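Local coordinates for aminoglycoside phosphotransferase (Alicyclobacillus acidocaldarius subsp. acidocaldarius, PDB 4PDY), which is probably a phosphotransferase of the aminoglycoside phosphotransferase family, related to protein kinases, although its own substrate is not established, at residues 294-299 against 340-345; 267-272 against 336-341; 162-167 against 312-317; 167-172 against 190-195. All blocks are in the same frame, centred on the assembly; numbering follows the deposited sequence.

The four contacts lie in the helical part of the single chain, their centres about 19 to 26 Å from its centre. Contacts 1 and 2 both use helix 319-347, share A340 and S341, and have centres about 10 Å apart; L299 CB and L339 CD2 pack at 4.0 Å between them. Contacts 3 and 4 form a second pair, also about 10 Å apart, on helix 154-173. Along the chain contact 4 closes first, nested inside the loop that contact 3 spans, whereas contacts 1 and 2 both cross contact 3, their first segments lying between its two. Q336 NE2 meets D195 OD1 at 3.2 Å, probably a hydrogen bond joining the pairs within one helical domain.

Contact 1. Residues 294-299 against 340-345; sequences AVEAIL and ASLRQQ
E296 and L342 extend side by side, in opposite senses, where helix 289-300 packs against helix 319-347, a helix-helix contact in the helical part of this protein-kinase-like fold. The two meet with their aliphatic portions: E296 CG lies 3.9 Å from L342 CD2, one of the two terminal methyls of the leucine. E296 is extended beyond CG (chi2 -178°), and its length takes the carboxylate past the leucine branch to the backbone of the opposite helix.

There OE2 comes to 3.9 Å from L342 C. R343 meets the glutamate with its near end, CB being 3.6 Å from E296 OE2, while the rest of the chain bends at chi3 (51°) and leads the guanidinium away. The opposite charges therefore remain apart, with E296 OE2 and R343 NE separated by 5.8 Å; R343 NH2 instead makes a long, weak ion pair with E198. Although E296 is buried, its contact with this helix turn is mainly one of carbon against carbon and oxygen against carbon. V346 and L202 touch its side chain as well. OE2 is 3.4 Å from R343 N at an angle too poor for a hydrogen bond, and its closest approach is to R343 CA, at 3.2 Å.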
loop_
_atom_site.group_PDB
_atom_site.type_symbol
_atom_site.label_atom_id
_atom_site.label_comp_id
_atom_site.label_asym_id
_atom_site.label_seq_id
_atom_site.Cartn_x
_atom_site.Cartn_y
_atom_site.Cartn_z
ATOM N N ALA A 294 7.151 -2.492 -15.913
ATOM C CA ALA A 294 6.819 -1.393 -15.005
ATOM C C ALA A 294 7.010 -1.802 -13.534
ATOM O O ALA A 294 7.546 -1.046 -12.737
ATOM C CB ALA A 294 5.401 -0.917 -15.236
ATOM N N VAL A 295 6.559 -3.009 -13.187
ATOM C CA VAL A 295 6.756 -3.539 -11.843
ATOM C C VAL A 295 8.259 -3.675 -11.557
ATOM O O VAL A 295 8.719 -3.296 -10.491
ATOM C CB VAL A 295 6.029 -4.892 -11.676
ATOM C CG1 VAL A 295 6.467 -5.571 -10.392
ATOM C CG2 VAL A 295 4.522 -4.704 -11.684
ATOM N N GLU A 296 9.037 -4.184 -12.528
ATOM C CA GLU A 296 10.466 -4.276 -12.320
ATOM C C GLU A 296 11.119 -2.905 -12.082
ATOM O O GLU A 296 12.036 -2.784 -11.266
ATOM C CB GLU A 296 11.143 -4.903 -13.532
ATOM C CG GLU A 296 10.844 -6.379 -13.728
ATOM C CD GLU A 296 11.589 -6.930 -14.925
ATOM O OE1 GLU A 296 11.219 -6.613 -16.082
ATOM O OE2 GLU A 296 12.563 -7.666 -14.693
ATOM N N ALA A 297 10.671 -1.888 -12.817
ATOM C CA ALA A 297 11.218 -0.544 -12.641
ATOM C C ALA A 297 11.058 -0.075 -11.196
ATOM O O ALA A 297 11.981 0.476 -10.568
ATOM C CB ALA A 297 10.527 0.446 -13.572
ATOM N N ILE A 298 9.871 -0.335 -10.655
ATOM C CA ILE A 298 9.587 0.079 -9.298
ATOM C C ILE A 298 10.421 -0.751 -8.305
ATOM O O ILE A 298 11.073 -0.190 -7.429
ATOM C CB ILE A 298 8.080 -0.041 -8.991
ATOM C CG1 ILE A 298 7.272 0.956 -9.813
ATOM C CG2 ILE A 298 7.796 0.208 -7.510
ATOM C CD1 ILE A 298 5.827 0.574 -9.988
ATOM N N LEU A 299 10.371 -2.081 -8.418
ATOM C CA LEU A 299 11.125 -2.933 -7.501
ATOM C C LEU A 299 12.632 -2.775 -7.535
ATOM O O LEU A 299 13.301 -2.917 -6.513
ATOM C CB LEU A 299 10.856 -4.389 -7.754
ATOM C CG LEU A 299 9.483 -4.897 -7.456
ATOM C CD1 LEU A 299 9.422 -6.381 -7.760
ATOM C CD2 LEU A 299 9.161 -4.626 -5.994
ATOM N N ALA A 340 17.241 -10.587 -10.690
ATOM C CA ALA A 340 17.908 -11.166 -11.853
ATOM C C ALA A 340 17.093 -12.264 -12.514
ATOM O O ALA A 340 16.935 -12.311 -13.735
ATOM C CB ALA A 340 19.265 -11.702 -11.455
ATOM N N SER A 341 16.569 -13.175 -11.702
ATOM C CA SER A 341 15.744 -14.264 -12.220
ATOM C C SER A 341 14.429 -13.735 -12.797
ATOM O O SER A 341 13.966 -14.237 -13.821
ATOM C CB SER A 341 15.472 -15.326 -11.144
ATOM O OG SER A 341 14.910 -14.739 -9.996
ATOM N N LEU A 342 13.836 -12.718 -12.167
ATOM C CA LEU A 342 12.607 -12.128 -12.697
ATOM C C LEU A 342 12.862 -11.474 -14.069
ATOM O O LEU A 342 12.069 -11.619 -14.987
ATOM C CB LEU A 342 11.993 -11.113 -11.736
ATOM C CG LEU A 342 10.753 -10.352 -12.216
ATOM C CD1 LEU A 342 9.625 -11.307 -12.563
ATOM C CD2 LEU A 342 10.326 -9.331 -11.164
ATOM N N ARG A 343 13.972 -10.762 -14.187
ATOM C CA ARG A 343 14.351 -10.151 -15.464
ATOM C C ARG A 343 14.469 -11.198 -16.567
ATOM O O ARG A 343 13.987 -11.003 -17.686
ATOM C CB ARG A 343 15.660 -9.413 -15.277
ATOM C CG ARG A 343 16.186 -8.788 -16.555
ATOM C CD ARG A 343 17.279 -7.757 -16.272
ATOM N NE ARG A 343 18.328 -8.288 -15.406
ATOM C CZ ARG A 343 19.161 -7.561 -14.670
ATOM N NH1 ARG A 343 20.044 -8.178 -13.890
ATOM N NH2 ARG A 343 19.105 -6.236 -14.681
ATOM N N GLN A 344 15.091 -12.323 -16.242
ATOM C CA GLN A 344 15.192 -13.415 -17.199
ATOM C C GLN A 344 13.808 -13.957 -17.542
ATOM O O GLN A 344 13.526 -14.215 -18.722
ATOM C CB GLN A 344 16.123 -14.517 -16.684
ATOM C CG GLN A 344 17.579 -14.094 -16.662
ATOM C CD GLN A 344 18.491 -15.151 -16.077
ATOM O OE1 GLN A 344 18.052 -16.246 -15.722
ATOM N NE2 GLN A 344 19.777 -14.836 -15.991
ATOM N N GLN A 345 12.958 -14.143 -16.520
ATOM C CA GLN A 345 11.591 -14.642 -16.729
ATOM C C GLN A 345 10.829 -13.752 -17.718
ATOM O O GLN A 345 10.151 -14.237 -18.620
ATOM C CB GLN A 345 10.825 -14.743 -15.399
ATOM C CG GLN A 345 9.439 -15.376 -15.499
ATOM C CD GLN A 345 9.474 -16.866 -15.786
ATOM O OE1 GLN A 345 10.516 -17.501 -15.711
ATOM N NE2 GLN A 345 8.327 -17.426 -16.124
#

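Contact 2. Residues 267-272 against 336-341; sequences GNWDGH and QAFLAS
The indole of W269 presents an edge to F338: F338 CD2 lies near the indole plane, 3.7 Å from W269 CE3. N268 OD1 is likewise at the indole edge. The six-membered ring of W269 and the phenyl ring have centroids 5.9 Å apart and planes at 44°, an oblique pairing that is neither a stack nor T-shaped. Seen from the phenyl ring, both W269 CE3 and G271 CA approach obliquely, the latter 3.9 Å from F338 CE1. F338 has CG anti to its backbone N (chi1 171°), which directs the ring between the tryptophan and the glycine. L339 adds a looser apolar touch, its CD2 4.4 Å from W269 CZ3.

A type I' turn from G267 to D270 carries W269. D270 then serves as N-cap of the following helix: its OD1 accepts from H272 N at 2.9 Å and, through its syn lone pair, from H272 ND1 at 2.8 Å. The backbone bond caps the helix, and the second holds the imidazole of H272 against the carboxylate. The contact thus sets the connection between helices 252-266 and 271-284 against helix 319-347, with L264 of helix 252-266 touching the side chains of both W269 and F338 and L299 of helix 289-300 packing on L339.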
loop_
_atom_site.group_PDB
_atom_site.type_symbol
_atom_site.label_atom_id
_atom_site.label_comp_id
_atom_site.label_asym_id
_atom_site.label_seq_id
_atom_site.Cartn_x
_atom_site.Cartn_y
_atom_site.Cartn_z
ATOM N N GLY A 267 9.944 -11.497 3.408
ATOM C CA GLY A 267 10.258 -12.916 3.156
ATOM C C GLY A 267 11.609 -13.186 2.512
ATOM O O GLY A 267 11.791 -14.212 1.855
ATOM N N ASN A 268 12.562 -12.274 2.698
ATOM C CA ASN A 268 13.892 -12.371 2.095
ATOM C C ASN A 268 13.901 -12.871 0.667
ATOM O O ASN A 268 14.642 -13.774 0.277
ATOM C CB ASN A 268 14.886 -13.153 2.945
ATOM C CG ASN A 268 16.332 -12.844 2.552
ATOM O OD1 ASN A 268 16.604 -11.858 1.857
ATOM N ND2 ASN A 268 17.232 -13.681 2.935
ATOM N N TRP A 269 13.044 -12.250 -0.119
ATOM C CA TRP A 269 13.139 -12.345 -1.570
ATOM C C TRP A 269 12.876 -13.769 -2.061
ATOM O O TRP A 269 13.327 -14.167 -3.117
ATOM C CB TRP A 269 14.468 -11.699 -2.073
ATOM C CG TRP A 269 14.447 -10.242 -1.686
ATOM C CD1 TRP A 269 14.881 -9.687 -0.513
ATOM C CD2 TRP A 269 13.842 -9.176 -2.426
ATOM N NE1 TRP A 269 14.572 -8.353 -0.477
ATOM C CE2 TRP A 269 13.933 -8.013 -1.640
ATOM C CE3 TRP A 269 13.205 -9.101 -3.667
ATOM C CZ2 TRP A 269 13.452 -6.788 -2.065
ATOM C CZ3 TRP A 269 12.736 -7.878 -4.090
ATOM C CH2 TRP A 269 12.866 -6.737 -3.308
ATOM N N ASP A 270 12.067 -14.500 -1.285
ATOM C CA ASP A 270 11.547 -15.817 -1.684
ATOM C C ASP A 270 10.559 -15.645 -2.841
ATOM O O ASP A 270 9.474 -15.070 -2.689
ATOM C CB ASP A 270 10.858 -16.480 -0.488
ATOM C CG ASP A 270 10.387 -17.904 -0.770
ATOM O OD1 ASP A 270 10.095 -18.281 -1.909
ATOM O OD2 ASP A 270 10.315 -18.684 0.184
ATOM N N GLY A 271 10.951 -16.127 -4.020
ATOM C CA GLY A 271 10.143 -15.956 -5.213
ATOM C C GLY A 271 8.819 -16.670 -5.208
ATOM O O GLY A 271 7.963 -16.388 -6.028
ATOM N N HIS A 272 8.591 -17.579 -4.246
ATOM C CA HIS A 272 7.242 -18.149 -4.126
ATOM C C HIS A 272 6.219 -17.065 -3.824
ATOM O O HIS A 272 5.071 -17.157 -4.253
ATOM C CB HIS A 272 7.118 -19.224 -3.035
ATOM C CG HIS A 272 7.864 -20.491 -3.313
ATOM N ND1 HIS A 272 9.120 -20.738 -2.800
ATOM C CD2 HIS A 272 7.525 -21.594 -4.024
ATOM C CE1 HIS A 272 9.533 -21.928 -3.202
ATOM N NE2 HIS A 272 8.571 -22.481 -3.918
ATOM N N GLN A 336 19.141 -9.100 -5.167
ATOM C CA GLN A 336 19.765 -9.070 -6.498
ATOM C C GLN A 336 19.437 -10.338 -7.277
ATOM O O GLN A 336 19.063 -10.276 -8.443
ATOM C CB GLN A 336 21.287 -8.928 -6.384
ATOM C CG GLN A 336 21.757 -7.556 -5.933
ATOM C CD GLN A 336 21.353 -6.452 -6.885
ATOM O OE1 GLN A 336 21.581 -6.548 -8.092
ATOM N NE2 GLN A 336 20.783 -5.395 -6.354
ATOM N N ALA A 337 19.557 -11.493 -6.622
ATOM C CA ALA A 337 19.286 -12.783 -7.272
ATOM C C ALA A 337 17.835 -12.899 -7.738
ATOM O O ALA A 337 17.532 -13.411 -8.808
ATOM C CB ALA A 337 19.616 -13.932 -6.331
ATOM N N PHE A 338 16.926 -12.437 -6.902
ATOM C CA PHE A 338 15.525 -12.474 -7.256
ATOM C C PHE A 338 15.225 -11.587 -8.452
ATOM O O PHE A 338 14.531 -11.997 -9.384
ATOM C CB PHE A 338 14.587 -12.081 -6.112
ATOM C CG PHE A 338 13.185 -11.932 -6.589
ATOM C CD1 PHE A 338 12.403 -13.051 -6.848
ATOM C CD2 PHE A 338 12.695 -10.688 -6.942
ATOM C CE1 PHE A 338 11.144 -12.901 -7.416
ATOM C CE2 PHE A 338 11.431 -10.539 -7.482
ATOM C CZ PHE A 338 10.651 -11.650 -7.707
ATOM N N LEU A 339 15.735 -10.359 -8.406
ATOM C CA LEU A 339 15.480 -9.423 -9.492
ATOM C C LEU A 339 16.107 -9.905 -10.788
ATOM O O LEU A 339 15.536 -9.696 -11.839
ATOM C CB LEU A 339 15.926 -8.011 -9.142
ATOM C CG LEU A 339 15.172 -7.378 -7.961
ATOM C CD1 LEU A 339 15.884 -6.107 -7.528
ATOM C CD2 LEU A 339 13.721 -7.101 -8.320
ATOM N N ALA A 340 17.241 -10.587 -10.690
ATOM C CA ALA A 340 17.908 -11.166 -11.853
ATOM C C ALA A 340 17.093 -12.264 -12.514
ATOM O O ALA A 340 16.935 -12.311 -13.735
ATOM C CB ALA A 340 19.265 -11.702 -11.455
ATOM N N SER A 341 16.569 -13.175 -11.702
ATOM C CA SER A 341 15.744 -14.264 -12.220
ATOM C C SER A 341 14.429 -13.735 -12.797
ATOM O O SER A 341 13.966 -14.237 -13.821
ATOM C CB SER A 341 15.472 -15.326 -11.144
ATOM O OG SER A 341 14.910 -14.739 -9.996
#

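Contact 3. Residues 162-167 against 312-317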
loop_
_atom_site.group_PDB
_atom_site.type_symbol
_atom_site.label_atom_id
_atom_site.label_comp_id
_atom_site.label_asym_id
_atom_site.label_seq_id
_atom_site.Cartn_x
_atom_site.Cartn_y
_atom_site.Cartn_z
ATOM N N TRP A 162 16.328 9.494 -6.217
ATOM C CA TRP A 162 17.703 9.178 -6.568
ATOM C C TRP A 162 18.626 10.384 -6.270
ATOM O O TRP A 162 19.701 10.246 -5.687
ATOM C CB TRP A 162 17.817 8.781 -8.055
ATOM C CG TRP A 162 19.237 8.860 -8.576
ATOM C CD1 TRP A 162 19.680 9.592 -9.644
ATOM C CD2 TRP A 162 20.392 8.250 -8.001
ATOM N NE1 TRP A 162 21.043 9.458 -9.776
ATOM C CE2 TRP A 162 21.506 8.647 -8.772
ATOM C CE3 TRP A 162 20.596 7.419 -6.889
ATOM C CZ2 TRP A 162 22.804 8.213 -8.490
ATOM C CZ3 TRP A 162 21.887 6.994 -6.599
ATOM C CH2 TRP A 162 22.979 7.396 -7.399
ATOM N N ARG A 163 18.199 11.566 -6.696
ATOM C CA ARG A 163 18.979 12.769 -6.456
ATOM C C ARG A 163 19.211 12.992 -4.964
ATOM O O ARG A 163 20.303 13.325 -4.535
ATOM C CB ARG A 163 18.296 13.980 -7.091
ATOM C CG ARG A 163 18.379 13.943 -8.609
ATOM C CD ARG A 163 17.510 14.986 -9.268
ATOM N NE ARG A 163 17.791 15.040 -10.705
ATOM C CZ ARG A 163 17.031 15.645 -11.609
ATOM N NH1 ARG A 163 15.905 16.256 -11.253
ATOM N NH2 ARG A 163 17.397 15.624 -12.882
ATOM N N ASP A 164 18.179 12.717 -4.169
ATOM C CA ASP A 164 18.272 12.818 -2.708
ATOM C C ASP A 164 19.273 11.806 -2.136
ATOM O O ASP A 164 20.160 12.145 -1.352
ATOM C CB ASP A 164 16.874 12.582 -2.147
ATOM C CG ASP A 164 16.764 12.841 -0.647
ATOM O OD1 ASP A 164 17.493 13.671 -0.087
ATOM O OD2 ASP A 164 15.913 12.175 -0.019
ATOM N N LEU A 165 19.132 10.552 -2.567
ATOM C CA LEU A 165 20.001 9.486 -2.097
ATOM C C LEU A 165 21.480 9.804 -2.366
ATOM O O LEU A 165 22.317 9.642 -1.486
ATOM C CB LEU A 165 19.599 8.148 -2.713
ATOM C CG LEU A 165 20.356 6.897 -2.244
ATOM C CD1 LEU A 165 20.318 6.740 -0.721
ATOM C CD2 LEU A 165 19.764 5.675 -2.928
ATOM N N ARG A 166 21.792 10.257 -3.582
ATOM C CA ARG A 166 23.158 10.623 -3.936
ATOM C C ARG A 166 23.691 11.763 -3.062
ATOM O O ARG A 166 24.824 11.714 -2.588
ATOM C CB ARG A 166 23.213 11.010 -5.410
ATOM C CG ARG A 166 24.590 10.915 -6.034
ATOM C CD ARG A 166 24.486 11.248 -7.513
ATOM N NE ARG A 166 23.642 12.416 -7.746
ATOM C CZ ARG A 166 23.350 12.893 -8.953
ATOM N NH1 ARG A 166 23.822 12.285 -10.026
ATOM N NH2 ARG A 166 22.575 13.961 -9.089
ATOM N N GLN A 167 22.865 12.783 -2.840
ATOM C CA GLN A 167 23.252 13.886 -1.966
ATOM C C GLN A 167 23.499 13.427 -0.542
ATOM O O GLN A 167 24.451 13.864 0.081
ATOM C CB GLN A 167 22.223 15.014 -1.997
ATOM C CG GLN A 167 22.274 15.847 -3.267
ATOM C CD GLN A 167 23.676 16.357 -3.595
ATOM O OE1 GLN A 167 24.351 16.950 -2.742
ATOM N NE2 GLN A 167 24.127 16.120 -4.842
ATOM N N ARG A 312 16.707 9.694 8.294
ATOM C CA ARG A 312 17.867 9.958 9.140
ATOM C C ARG A 312 18.421 11.367 8.979
ATOM O O ARG A 312 18.683 12.057 9.958
ATOM C CB ARG A 312 18.993 8.970 8.911
ATOM C CG ARG A 312 20.124 9.090 9.917
ATOM C CD ARG A 312 21.049 7.898 9.847
ATOM N NE ARG A 312 21.981 7.791 10.956
ATOM C CZ ARG A 312 21.752 7.096 12.080
ATOM N NH1 ARG A 312 20.594 6.483 12.278
ATOM N NH2 ARG A 312 22.707 7.054 12.987
ATOM N N TYR A 313 18.624 11.767 7.724
ATOM C CA TYR A 313 19.376 12.969 7.435
ATOM C C TYR A 313 18.499 14.206 7.254
ATOM O O TYR A 313 18.970 15.321 7.465
ATOM C CB TYR A 313 20.230 12.733 6.202
ATOM C CG TYR A 313 21.272 11.637 6.372
ATOM C CD1 TYR A 313 22.266 11.723 7.336
ATOM C CD2 TYR A 313 21.300 10.543 5.518
ATOM C CE1 TYR A 313 23.232 10.726 7.468
ATOM C CE2 TYR A 313 22.262 9.562 5.637
ATOM C CZ TYR A 313 23.235 9.650 6.599
ATOM O OH TYR A 313 24.185 8.676 6.713
ATOM N N HIS A 314 17.243 14.028 6.842
ATOM C CA HIS A 314 16.319 15.153 6.752
ATOM C C HIS A 314 15.558 15.399 8.046
ATOM O O HIS A 314 15.204 16.528 8.343
ATOM C CB HIS A 314 15.309 14.980 5.627
ATOM C CG HIS A 314 15.897 15.085 4.256
ATOM N ND1 HIS A 314 15.782 16.223 3.483
ATOM C CD2 HIS A 314 16.553 14.176 3.508
ATOM C CE1 HIS A 314 16.377 16.013 2.325
ATOM N NE2 HIS A 314 16.854 14.785 2.314
ATOM N N PHE A 315 15.279 14.322 8.777
ATOM C CA PHE A 315 14.485 14.422 9.984
ATOM C C PHE A 315 15.416 14.324 11.184
ATOM O O PHE A 315 15.875 15.348 11.688
ATOM C CB PHE A 315 13.330 13.405 9.991
ATOM C CG PHE A 315 12.452 13.439 8.767
ATOM C CD1 PHE A 315 12.317 14.588 7.995
ATOM C CD2 PHE A 315 11.748 12.305 8.386
ATOM C CE1 PHE A 315 11.531 14.578 6.854
ATOM C CE2 PHE A 315 10.943 12.299 7.250
ATOM C CZ PHE A 315 10.839 13.444 6.488
ATOM N N ALA A 316 15.737 13.109 11.617
ATOM C CA ALA A 316 16.692 12.903 12.718
ATOM C C ALA A 316 17.055 11.433 12.769
ATOM O O ALA A 316 16.289 10.567 12.313
ATOM C CB ALA A 316 16.137 13.322 14.077
ATOM N N ALA A 317 18.213 11.168 13.349
ATOM C CA ALA A 317 18.662 9.814 13.578
ATOM C C ALA A 317 17.756 9.068 14.547
ATOM O O ALA A 317 17.224 9.634 15.507
ATOM C CB ALA A 317 20.104 9.803 14.081
#
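A histidine-carboxylate hydrogen bond joins helix 154-173 to the last part of helix 303-315, within its wider pi-type turn, at the protein surface. The side chains of D164 and H314 extend in roughly opposite senses and meet at OD1 and NE2. H314 NE2 donates to D164 OD1 over 2.7 Å, with an N-H...O angle of 153°. The oxygen is met on its syn side, somewhat out of the carboxylate plane, while OD1 itself is tilted slightly from the imidazole plane. Carboxylate and ring are turned 65° against each other. H314 NE2 stays 3.6 Å from D164 OD2. On D164, CG anti to the backbone N (chi1 -172°) lets the carboxylate meet H314 although the side chain leaves its helix at an angle to it.

OD2 is engaged as well, accepting from H310 ND1 and W306 NE1. The ring of H310 also stacks on that of H314. Three N-H groups from one helix thus converge on a single carboxylate and fix its rotation. This divided grip would be expected to favour the ionised aspartate, and the negative charge beside NE2 would tend to stabilise a protonated imidazole, although the exposure of H314 should temper that effect.

Contact 4. Residues 167-172 against 190-195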
loop_
_atom_site.group_PDB
_atom_site.type_symbol
_atom_site.label_atom_id
_atom_site.label_comp_id
_atom_site.label_asym_id
_atom_site.label_seq_id
_atom_site.Cartn_x
_atom_site.Cartn_y
_atom_site.Cartn_z
ATOM N N GLN A 167 22.865 12.783 -2.840
ATOM C CA GLN A 167 23.252 13.886 -1.966
ATOM C C GLN A 167 23.499 13.427 -0.542
ATOM O O GLN A 167 24.451 13.864 0.081
ATOM C CB GLN A 167 22.223 15.014 -1.997
ATOM C CG GLN A 167 22.274 15.847 -3.267
ATOM C CD GLN A 167 23.676 16.357 -3.595
ATOM O OE1 GLN A 167 24.351 16.950 -2.742
ATOM N NE2 GLN A 167 24.127 16.120 -4.842
HETATM N N MSE A 168 22.657 12.523 -0.046
HETATM C CA MSE A 168 22.787 12.016 1.323
HETATM C C MSE A 168 24.071 11.262 1.509
HETATM O O MSE A 168 24.754 11.491 2.479
HETATM C CB MSE A 168 21.584 11.177 1.716
HETATM C CG MSE A 168 20.410 12.144 1.832
HETATM SE SE MSE A 168 18.865 11.246 2.549
HETATM C CE MSE A 168 18.378 10.077 1.065
ATOM N N TRP A 169 24.481 10.400 0.574
ATOM C CA TRP A 169 25.747 9.713 0.831
ATOM C C TRP A 169 26.967 10.614 0.598
ATOM O O TRP A 169 27.995 10.423 1.235
ATOM C CB TRP A 169 25.865 8.345 0.176
ATOM C CG TRP A 169 26.064 8.314 -1.269
ATOM C CD1 TRP A 169 27.022 8.973 -2.005
ATOM C CD2 TRP A 169 25.325 7.527 -2.191
ATOM N NE1 TRP A 169 26.904 8.648 -3.331
ATOM C CE2 TRP A 169 25.869 7.766 -3.481
ATOM C CE3 TRP A 169 24.263 6.635 -2.061
ATOM C CZ2 TRP A 169 25.380 7.142 -4.622
ATOM C CZ3 TRP A 169 23.783 6.010 -3.205
ATOM C CH2 TRP A 169 24.332 6.278 -4.464
ATOM N N LEU A 170 26.845 11.622 -0.261
ATOM C CA LEU A 170 27.883 12.646 -0.346
ATOM C C LEU A 170 28.026 13.381 0.986
ATOM O O LEU A 170 29.140 13.638 1.458
ATOM C CB LEU A 170 27.589 13.640 -1.468
ATOM C CG LEU A 170 27.653 13.076 -2.893
ATOM C CD1 LEU A 170 27.164 14.129 -3.881
ATOM C CD2 LEU A 170 29.058 12.598 -3.260
ATOM N N GLY A 171 26.894 13.682 1.610
ATOM C CA GLY A 171 26.918 14.321 2.920
ATOM C C GLY A 171 27.599 13.431 3.946
ATOM O O GLY A 171 28.384 13.906 4.772
ATOM N N ALA A 172 27.292 12.137 3.914
ATOM C CA ALA A 172 27.849 11.214 4.897
ATOM C C ALA A 172 29.356 11.070 4.692
ATOM O O ALA A 172 30.120 10.945 5.642
ATOM C CB ALA A 172 27.166 9.855 4.824
ATOM N N ASP A 190 27.909 1.843 -4.540
ATOM C CA ASP A 190 27.996 1.413 -5.926
ATOM C C ASP A 190 26.786 0.551 -6.295
ATOM O O ASP A 190 26.214 0.740 -7.385
ATOM C CB ASP A 190 29.335 0.731 -6.221
ATOM C CG ASP A 190 30.514 1.723 -6.223
ATOM O OD1 ASP A 190 30.553 2.652 -7.082
ATOM O OD2 ASP A 190 31.411 1.571 -5.368
ATOM N N GLU A 191 26.322 -0.316 -5.378
ATOM C CA GLU A 191 25.118 -1.105 -5.661
ATOM C C GLU A 191 23.871 -0.228 -5.708
ATOM O O GLU A 191 22.976 -0.436 -6.523
ATOM C CB GLU A 191 24.901 -2.238 -4.650
ATOM C CG GLU A 191 23.558 -2.971 -4.829
ATOM C CD GLU A 191 23.281 -4.053 -3.784
ATOM O OE1 GLU A 191 22.391 -3.838 -2.883
ATOM O OE2 GLU A 191 23.958 -5.110 -3.873
ATOM N N LEU A 192 23.767 0.705 -4.778
ATOM C CA LEU A 192 22.613 1.589 -4.758
ATOM C C LEU A 192 22.541 2.410 -6.052
ATOM O O LEU A 192 21.482 2.560 -6.644
ATOM C CB LEU A 192 22.693 2.513 -3.541
ATOM C CG LEU A 192 22.532 1.874 -2.160
ATOM C CD1 LEU A 192 22.780 2.959 -1.125
ATOM C CD2 LEU A 192 21.145 1.297 -1.993
ATOM N N HIS A 193 23.691 2.927 -6.471
ATOM C CA HIS A 193 23.788 3.706 -7.717
ATOM C C HIS A 193 23.359 2.856 -8.921
ATOM O O HIS A 193 22.544 3.292 -9.746
ATOM C CB HIS A 193 25.215 4.248 -7.873
ATOM C CG HIS A 193 25.431 5.118 -9.076
ATOM N ND1 HIS A 193 26.687 5.495 -9.490
ATOM C CD2 HIS A 193 24.563 5.693 -9.939
ATOM C CE1 HIS A 193 26.586 6.262 -10.561
ATOM N NE2 HIS A 193 25.307 6.396 -10.858
ATOM N N ARG A 194 23.867 1.635 -8.991
ATOM C CA ARG A 194 23.536 0.732 -10.096
ATOM C C ARG A 194 22.036 0.466 -10.151
ATOM O O ARG A 194 21.405 0.553 -11.198
ATOM C CB ARG A 194 24.288 -0.595 -9.979
ATOM C CG ARG A 194 24.207 -1.425 -11.247
ATOM C CD ARG A 194 24.702 -2.865 -11.129
ATOM N NE ARG A 194 25.733 -3.072 -10.113
ATOM C CZ ARG A 194 25.608 -3.803 -8.999
ATOM N NH1 ARG A 194 24.493 -4.452 -8.706
ATOM N NH2 ARG A 194 26.636 -3.897 -8.170
ATOM N N ASP A 195 21.452 0.152 -8.995
ATOM C CA ASP A 195 20.032 -0.142 -8.962
ATOM C C ASP A 195 19.163 1.066 -9.332
ATOM O O ASP A 195 18.186 0.936 -10.069
ATOM C CB ASP A 195 19.621 -0.621 -7.565
ATOM C CG ASP A 195 19.970 -2.077 -7.279
ATOM O OD1 ASP A 195 20.304 -2.838 -8.206
ATOM O OD2 ASP A 195 19.872 -2.460 -6.082
#
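W169 reaches from helix 154-173 toward L192 and H193 on helix 189-203. From CB its side chain sets out with CG between the backbone N and the carbonyl carbon (chi1 73°), an uncommon choice for a helical residue, and this turns the benzene part of the indole to the neighbouring helix. CE3 is the first ring atom to make contact, 4.1 Å from L192 CD1. The next atom round the ring, CZ3, touches the leucine twice, at 3.7 Å from its CB and 3.8 Å from its CD1, so that it sits against both the root and one branch tip of L192. Beyond it CH2 passes on to H193, lying 4.0 Å from the backbone N and 4.1 Å from CB.

The leucine side chain runs past the tryptophan in the opposite direction, whereas that of H193 crosses it at about a right angle. Both residues approach the indole obliquely. With the nearest CA atoms, those of W169 and L192, 10.3 Å apart, the indole bridges much of the space, met by L192 from the other helix. L185 of helix 180-187 touches W169 and L192 alike, and the ring of W162 meets those of W169 and H193. Such an arrangement is that of a local aromatic and aliphatic cluster between helices, buried at W169 and L192 and exposed at H193, here uniting helices 154-173, 180-187 and 189-203 within the helical part of the kinase-like fold.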